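Interphotoreceptor retinoid-binding protein (Xenopus laevis, PDB 1J7X) probably binds retinoids and carries them between the cells of the retina. Local coordinates at residues N17-F21 with S22-P26; A47-L50 with N51-Q55; P85-E88 with A89-Q92. One frame throughout, in Å; residues are numbered along the deposited sequence.

Interaction 1: residues N17-F21 with S22-P26; sequences NNYAF and SERIP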
loop_
_atom_site.group_PDB
_atom_site.type_symbol
_atom_site.label_atom_id
_atom_site.label_comp_id
_atom_site.label_asym_id
_atom_site.label_seq_id
_atom_site.Cartn_x
_atom_site.Cartn_y
_atom_site.Cartn_z
ATOM N N ASN A 17 -12.105 -17.115 12.393
ATOM C CA ASN A 17 -13.034 -16.486 11.482
ATOM C C ASN A 17 -12.491 -15.332 10.641
ATOM O O ASN A 17 -13.067 -15.038 9.631
ATOM C CB ASN A 17 -14.181 -15.985 12.243
ATOM C CG ASN A 17 -14.922 -17.127 12.944
ATOM O OD1 ASN A 17 -15.258 -18.145 12.292
ATOM N ND2 ASN A 17 -15.183 -16.963 14.235
ATOM N N ASN A 18 -11.354 -14.780 11.024
ATOM C CA ASN A 18 -10.831 -13.592 10.283
ATOM C C ASN A 18 -9.419 -13.616 9.706
ATOM O O ASN A 18 -9.144 -12.902 8.747
ATOM C CB ASN A 18 -11.002 -12.382 11.156
ATOM C CG ASN A 18 -12.427 -12.248 11.710
ATOM O OD1 ASN A 18 -12.732 -12.651 12.846
ATOM N ND2 ASN A 18 -13.234 -11.568 11.002
ATOM N N TYR A 19 -8.525 -14.391 10.298
ATOM C CA TYR A 19 -7.104 -14.325 9.919
ATOM C C TYR A 19 -6.940 -14.726 8.463
ATOM O O TYR A 19 -7.282 -15.879 8.074
ATOM C CB TYR A 19 -6.275 -15.235 10.820
ATOM C CG TYR A 19 -4.830 -15.258 10.526
ATOM C CD1 TYR A 19 -4.151 -14.065 10.236
ATOM C CD2 TYR A 19 -4.092 -16.401 10.579
ATOM C CE1 TYR A 19 -2.824 -14.037 10.027
ATOM C CE2 TYR A 19 -2.731 -16.379 10.230
ATOM C CZ TYR A 19 -2.073 -15.141 10.049
ATOM O OH TYR A 19 -0.734 -15.145 9.768
ATOM N N ALA A 20 -6.351 -13.834 7.678
ATOM C CA ALA A 20 -6.169 -14.112 6.242
ATOM C C ALA A 20 -5.610 -15.479 5.874
ATOM O O ALA A 20 -5.969 -16.032 4.843
ATOM C CB ALA A 20 -5.293 -13.100 5.614
ATOM N N PHE A 21 -4.684 -15.989 6.660
ATOM C CA PHE A 21 -4.037 -17.272 6.378
ATOM C C PHE A 21 -4.839 -18.396 7.088
ATOM O O PHE A 21 -4.369 -18.946 8.045
ATOM C CB PHE A 21 -2.624 -17.291 6.859
ATOM C CG PHE A 21 -1.624 -16.609 5.958
ATOM C CD1 PHE A 21 -1.300 -17.149 4.735
ATOM C CD2 PHE A 21 -0.999 -15.443 6.345
ATOM C CE1 PHE A 21 -0.428 -16.590 3.983
ATOM C CE2 PHE A 21 -0.112 -14.866 5.551
ATOM C CZ PHE A 21 0.194 -15.411 4.371
ATOM N N SER A 22 -6.020 -18.724 6.572
ATOM C CA SER A 22 -6.853 -19.823 7.106
ATOM C C SER A 22 -6.162 -21.159 7.325
ATOM O O SER A 22 -6.473 -21.908 8.309
ATOM C CB SER A 22 -8.118 -19.937 6.265
ATOM O OG SER A 22 -7.790 -20.463 4.989
ATOM N N GLU A 23 -5.214 -21.410 6.448
ATOM C CA GLU A 23 -4.485 -22.647 6.455
ATOM C C GLU A 23 -3.645 -22.762 7.650
ATOM O O GLU A 23 -3.150 -23.822 7.938
ATOM C CB GLU A 23 -3.677 -22.804 5.147
ATOM C CG GLU A 23 -2.568 -21.790 4.945
ATOM C CD GLU A 23 -2.897 -20.648 3.978
ATOM O OE1 GLU A 23 -3.972 -20.011 4.153
ATOM O OE2 GLU A 23 -2.031 -20.428 3.049
ATOM N N ARG A 24 -3.465 -21.659 8.425
ATOM C CA ARG A 24 -2.673 -21.749 9.617
ATOM C C ARG A 24 -3.510 -22.018 10.868
ATOM O O ARG A 24 -2.958 -22.288 11.911
ATOM C CB ARG A 24 -1.834 -20.438 9.825
ATOM C CG ARG A 24 -0.807 -20.271 8.679
ATOM C CD ARG A 24 -0.102 -19.025 8.669
ATOM N NE ARG A 24 0.873 -18.912 7.590
ATOM C CZ ARG A 24 1.630 -17.818 7.416
ATOM N NH1 ARG A 24 1.495 -16.786 8.248
ATOM N NH2 ARG A 24 2.511 -17.762 6.454
ATOM N N ILE A 25 -4.842 -21.950 10.746
ATOM C CA ILE A 25 -5.698 -22.012 11.889
ATOM C C ILE A 25 -5.595 -23.372 12.618
ATOM O O ILE A 25 -5.517 -23.389 13.844
ATOM C CB ILE A 25 -7.111 -21.724 11.512
ATOM C CG1 ILE A 25 -7.250 -20.293 10.950
ATOM C CG2 ILE A 25 -8.038 -21.913 12.666
ATOM C CD1 ILE A 25 -6.752 -19.183 11.838
ATOM N N PRO A 26 -5.625 -24.485 11.872
ATOM C CA PRO A 26 -5.541 -25.794 12.572
ATOM C C PRO A 26 -4.399 -25.877 13.537
ATOM O O PRO A 26 -4.591 -26.161 14.721
ATOM C CB PRO A 26 -5.444 -26.760 11.424
ATOM C CG PRO A 26 -6.176 -26.145 10.347
ATOM C CD PRO A 26 -5.756 -24.660 10.387
#

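Interaction 2: residues A47-L50 with N51-Q55; sequences AAKL and NYELQ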
loop_
_atom_site.group_PDB
_atom_site.type_symbol
_atom_site.label_atom_id
_atom_site.label_comp_id
_atom_site.label_asym_id
_atom_site.label_seq_id
_atom_site.Cartn_x
_atom_site.Cartn_y
_atom_site.Cartn_z
ATOM N N ALA A 47 -0.077 -10.019 26.233
ATOM C CA ALA A 47 0.186 -9.561 24.873
ATOM C C ALA A 47 1.588 -10.042 24.394
ATOM O O ALA A 47 1.782 -10.677 23.322
ATOM C CB ALA A 47 0.095 -8.042 24.817
ATOM N N ALA A 48 2.579 -9.826 25.247
ATOM C CA ALA A 48 3.922 -10.227 24.892
ATOM C C ALA A 48 4.076 -11.715 24.672
ATOM O O ALA A 48 4.677 -12.186 23.713
ATOM C CB ALA A 48 4.952 -9.702 25.901
ATOM N N LYS A 49 3.461 -12.500 25.572
ATOM C CA LYS A 49 3.579 -13.909 25.407
ATOM C C LYS A 49 2.902 -14.421 24.128
ATOM O O LYS A 49 3.435 -15.272 23.464
ATOM C CB LYS A 49 2.925 -14.587 26.652
ATOM C CG LYS A 49 2.957 -16.081 26.612
ATOM C CD LYS A 49 4.337 -16.679 26.503
ATOM C CE LYS A 49 4.357 -18.213 26.476
ATOM N NZ LYS A 49 5.717 -18.774 26.025
ATOM N N LEU A 50 1.629 -14.036 23.925
ATOM C CA LEU A 50 0.903 -14.434 22.767
ATOM C C LEU A 50 1.539 -13.883 21.491
ATOM O O LEU A 50 1.579 -14.643 20.505
ATOM C CB LEU A 50 -0.539 -14.058 22.817
ATOM C CG LEU A 50 -1.292 -14.911 23.861
ATOM C CD1 LEU A 50 -2.625 -14.265 24.180
ATOM C CD2 LEU A 50 -1.479 -16.253 23.238
ATOM N N ASN A 51 2.116 -12.684 21.530
ATOM C CA ASN A 51 2.773 -12.083 20.380
ATOM C C ASN A 51 4.015 -12.909 20.009
ATOM O O ASN A 51 4.230 -13.246 18.804
ATOM C CB ASN A 51 3.166 -10.648 20.606
ATOM C CG ASN A 51 2.040 -9.722 20.453
ATOM O OD1 ASN A 51 2.055 -8.609 21.039
ATOM N ND2 ASN A 51 1.149 -10.048 19.554
ATOM N N TYR A 52 4.748 -13.366 21.014
ATOM C CA TYR A 52 5.980 -14.192 20.689
ATOM C C TYR A 52 5.605 -15.500 20.107
ATOM O O TYR A 52 6.174 -16.006 19.099
ATOM C CB TYR A 52 6.781 -14.486 21.964
ATOM C CG TYR A 52 8.253 -14.854 21.652
ATOM C CD1 TYR A 52 9.107 -13.864 21.101
ATOM C CD2 TYR A 52 8.758 -16.054 21.926
ATOM C CE1 TYR A 52 10.482 -14.091 20.826
ATOM C CE2 TYR A 52 10.115 -16.334 21.646
ATOM C CZ TYR A 52 10.972 -15.348 21.055
ATOM O OH TYR A 52 12.413 -15.503 20.818
ATOM N N GLU A 53 4.567 -16.117 20.695
ATOM C CA GLU A 53 4.070 -17.368 20.170
ATOM C C GLU A 53 3.456 -17.221 18.807
ATOM O O GLU A 53 3.770 -17.980 17.889
ATOM C CB GLU A 53 3.096 -18.011 21.159
ATOM C CG GLU A 53 3.080 -19.520 21.030
ATOM C CD GLU A 53 4.485 -20.122 21.219
ATOM O OE1 GLU A 53 5.164 -19.705 22.181
ATOM O OE2 GLU A 53 4.869 -20.976 20.360
ATOM N N LEU A 54 2.606 -16.188 18.613
ATOM C CA LEU A 54 2.052 -16.014 17.300
ATOM C C LEU A 54 3.108 -15.820 16.200
ATOM O O LEU A 54 2.970 -16.372 15.117
ATOM C CB LEU A 54 1.047 -14.849 17.241
ATOM C CG LEU A 54 -0.298 -15.125 18.057
ATOM C CD1 LEU A 54 -1.040 -13.863 18.230
ATOM C CD2 LEU A 54 -1.162 -16.148 17.327
ATOM N N GLN A 55 4.120 -15.014 16.477
ATOM C CA GLN A 55 5.147 -14.742 15.445
ATOM C C GLN A 55 5.982 -16.005 15.204
ATOM O O GLN A 55 6.352 -16.308 14.106
ATOM C CB GLN A 55 6.038 -13.617 15.884
ATOM C CG GLN A 55 5.404 -12.261 15.905
ATOM C CD GLN A 55 4.598 -11.986 14.573
ATOM O OE1 GLN A 55 5.150 -12.163 13.440
ATOM N NE2 GLN A 55 3.278 -11.740 14.709
#

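Interaction 3: residues P85-E88 with A89-Q92; sequences PEDE and AMLQ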
loop_
_atom_site.group_PDB
_atom_site.type_symbol
_atom_site.label_atom_id
_atom_site.label_comp_id
_atom_site.label_asym_id
_atom_site.label_seq_id
_atom_site.Cartn_x
_atom_site.Cartn_y
_atom_site.Cartn_z
ATOM N N PRO A 85 -16.122 19.937 -7.756
ATOM C CA PRO A 85 -16.787 21.019 -8.507
ATOM C C PRO A 85 -17.358 20.567 -9.843
ATOM O O PRO A 85 -16.858 19.590 -10.397
ATOM C CB PRO A 85 -15.646 22.018 -8.746
ATOM C CG PRO A 85 -14.718 21.764 -7.627
ATOM C CD PRO A 85 -14.709 20.260 -7.500
ATOM N N GLU A 86 -18.355 21.293 -10.356
ATOM C CA GLU A 86 -19.016 20.949 -11.600
ATOM C C GLU A 86 -18.401 21.759 -12.734
ATOM O O GLU A 86 -18.289 21.311 -13.872
ATOM C CB GLU A 86 -20.515 21.275 -11.485
ATOM C CG GLU A 86 -21.307 20.442 -10.483
ATOM C CD GLU A 86 -21.433 18.997 -10.907
ATOM O OE1 GLU A 86 -20.355 18.368 -10.949
ATOM O OE2 GLU A 86 -22.583 18.499 -11.196
ATOM N N ASP A 87 -18.027 22.981 -12.425
ATOM C CA ASP A 87 -17.501 23.850 -13.436
ATOM C C ASP A 87 -16.144 23.356 -13.960
ATOM O O ASP A 87 -15.221 23.057 -13.197
ATOM C CB ASP A 87 -17.372 25.242 -12.846
ATOM C CG ASP A 87 -16.765 26.238 -13.811
ATOM O OD1 ASP A 87 -15.495 26.228 -13.939
ATOM O OD2 ASP A 87 -17.475 27.082 -14.448
ATOM N N GLU A 88 -16.016 23.285 -15.268
ATOM C CA GLU A 88 -14.766 22.818 -15.894
ATOM C C GLU A 88 -13.522 23.665 -15.543
ATOM O O GLU A 88 -12.405 23.122 -15.427
ATOM C CB GLU A 88 -14.929 22.748 -17.414
ATOM C CG GLU A 88 -15.843 21.601 -17.876
ATOM C CD GLU A 88 -15.940 21.472 -19.398
ATOM O OE1 GLU A 88 -16.312 20.383 -19.855
ATOM O OE2 GLU A 88 -15.662 22.434 -20.132
ATOM N N ALA A 89 -13.675 24.997 -15.441
ATOM C CA ALA A 89 -12.511 25.843 -15.105
ATOM C C ALA A 89 -12.003 25.464 -13.691
ATOM O O ALA A 89 -10.778 25.346 -13.439
ATOM C CB ALA A 89 -12.900 27.283 -15.121
HETATM N N MSE A 90 -12.951 25.293 -12.776
HETATM C CA MSE A 90 -12.571 24.932 -11.409
HETATM C C MSE A 90 -11.963 23.523 -11.316
HETATM O O MSE A 90 -11.014 23.320 -10.577
HETATM C CB MSE A 90 -13.740 25.028 -10.461
HETATM C CG MSE A 90 -14.085 26.474 -10.112
HETATM SE SE MSE A 90 -15.304 26.569 -8.609
HETATM C CE MSE A 90 -16.831 26.217 -9.560
ATOM N N LEU A 91 -12.519 22.569 -12.055
ATOM C CA LEU A 91 -11.965 21.225 -12.068
ATOM C C LEU A 91 -10.526 21.286 -12.569
ATOM O O LEU A 91 -9.675 20.638 -11.984
ATOM C CB LEU A 91 -12.815 20.300 -12.978
ATOM C CG LEU A 91 -14.106 19.832 -12.360
ATOM C CD1 LEU A 91 -14.996 19.041 -13.351
ATOM C CD2 LEU A 91 -13.830 18.992 -11.191
ATOM N N GLN A 92 -10.266 21.990 -13.704
ATOM C CA GLN A 92 -8.860 22.033 -14.236
ATOM C C GLN A 92 -7.964 22.691 -13.202
ATOM O O GLN A 92 -6.862 22.219 -12.943
ATOM C CB GLN A 92 -8.786 22.835 -15.588
ATOM C CG GLN A 92 -7.419 22.822 -16.192
ATOM C CD GLN A 92 -6.987 21.411 -16.622
ATOM O OE1 GLN A 92 -7.546 20.844 -17.588
ATOM N NE2 GLN A 92 -6.113 20.753 -15.764
#

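Interaction 1: residues N17-F21 with S22-P26
The guanidinium of Arg24 lies flat on one face of the Phe21 ring, CZ 3.7 Å from the ring centroid and close to the ring normal, with the two planes only 13° apart. This is a stacked cation-pi pair, and both side chains run the same way from the backbone. At the rim of the Phe21 ring, near its plane, stand the carboxylate of Glu23 and CZ of Tyr19. The Tyr19 ring takes the backbone N of Phe21 over one face, while CD1 of Ile25 meets its edge, 4.0 Å from Tyr19 CD2. The chain of Arg24 is extended from CG to NE, which carries NH1 past the phenylalanine to Tyr19 OH at the edge of the guanidinium; that bond, 3.2 Å from NH1 to OH, is weak and bent at 129°. The stronger partner of the phenol is Asp60, whose OD2 is hydrogen-bonded to the same OH, so the hydroxyl is shared between a carboxylate and an arginine. Arginine suits this place because it offers a flat cation to the ring and an N-H to the phenol at once. With an alanine in place of Phe21, the guanidinium would probably lose the face it rests on and be freer to turn away from Tyr19. Behind these side chains the backbone bends: Arg24 N donates to Phe21 O at 2.9 Å, from above the carbonyl plane, and Ser22 N makes a weak bond to Ala20 O. Tyr19 and Phe21 also rest on strand 254-265, through Pro259 and Asn262 respectively. The arrangement is that of a tight helix-to-helix connection, in which helix 2-18 ends just before Tyr19 and the chain turns into helix 25-31.

Interaction 2: residues A47-L50 with N51-Q55
Leu54 N donates to Leu50 O at 2.6 Å, the shortest of the four backbone bonds that join 47-50 to 51-55. The bond is fairly straight, 165° at the hydrogen. These are the i to i+4 bonds of a continuous alpha-helix, 43-58, and the others follow in order: Asn51 N to Ala47 O, Tyr52 N to Ala48 O, and Glu53 N to Lys49 O at 3.1 Å. The leucines one turn apart suit the buried side of this helix. Leu50 packs on Leu32, Tyr37 and Leu65, and Leu54 on Leu63 and Leu65, so both branched side chains help seat the helix on strand 64-67 and on loop residues. The CG of Leu54 lies beside its own backbone N (chi1 -68°), which brings it to 3.1 Å from Leu50 O. Asn51 is also turned inward, against Val64 and Leu65; its CB comes to 3.0 Å from Ala47 O, a close fit against the carbonyl of the turn before. Ala47 and Ala48 add little bulk to that earlier turn. Tyr52 instead sends its ring away from the contact, and of its side chain only CB comes near the preceding turn, 3.6 Å from Ala48 O. Lys49 and Glu53 are a pair of opposite charge one turn apart, their side chains lying alongside each other and pointing the same way. Both chains bend at chi2, and in Glu53 this sets the carboxylate beside the lysine. A lysine and a glutamate spaced by four residues can meet across one helical turn, although here the salt bridge is long, with Lys49 NZ 4.0 Å from Glu53 OE1.

Interaction 3: residues P85-E88 with A89-Q92
Asp87 has an extended backbone (psi 130°) and Glu88 after it a helical one, so the chain enters helix 88-98 here, with Asp87 as the N-cap. Its carboxylate turns back over the first turn: OD1 accepts from Met90 N at 2.9 Å through the lone pair that points away from the other oxygen. The same oxygen takes a weak bond, bent at 116°, from Ala89 N. One oxygen thus serves two amides of the opening turn, whose N-H groups have no preceding helical carbonyl to meet. Aspartate suits this place because its short side chain, with CG opposite the backbone N across the CA-CB bond (chi1 177°), brings OD1 level with those amides; its negative charge would also be expected to interact favourably with the helix's positive end. The regular pattern then starts, with Leu91 N donating to Asp87 O at 3.0 Å and Gln92 N to Glu88 O. Before the cap, Pro85 folds its ring against the turn. Its CB lies 4.0 Å from CB of Met90, and its CD is equally far from Leu91 CD2, while that methyl comes to 3.2 Å from Pro85 O. A proline gives the approaching loop a rigid apolar surface to lay there. Met90 is a selenomethionine; its chain bends at chi3 and returns CE to 3.5 Å from Asp87 CB, so the terminal methyl rests against the cap residue. Leu91 also packs on Leu125 and Phe128 of helix 119-137, which Glu88 also touches through Phe128. Gln92 reaches the same helix, hydrogen-bonded to Asn131 and to the backbone of Phe128, which joins the start of helix 88-98 to helix 119-137.

Overall arrangement
From the N terminus the chain runs along helix 2-18, and interaction 1 forms where it turns into helix 25-31. Helix 43-58 follows in the chain and holds interaction 2, centred 16 Å from interaction 1, on the same side of the chain's centre but not touching it. Thr58 and Asp60, at and just after the end of that helix, still bear on interaction 1. After strand 64-67 a long loop leads to interaction 3, at the start of helix 88-98, about 48 Å from interaction 1 between centres and across the chain's centre. All three are local and in series, so none nests or crosses; each closes only its own turn.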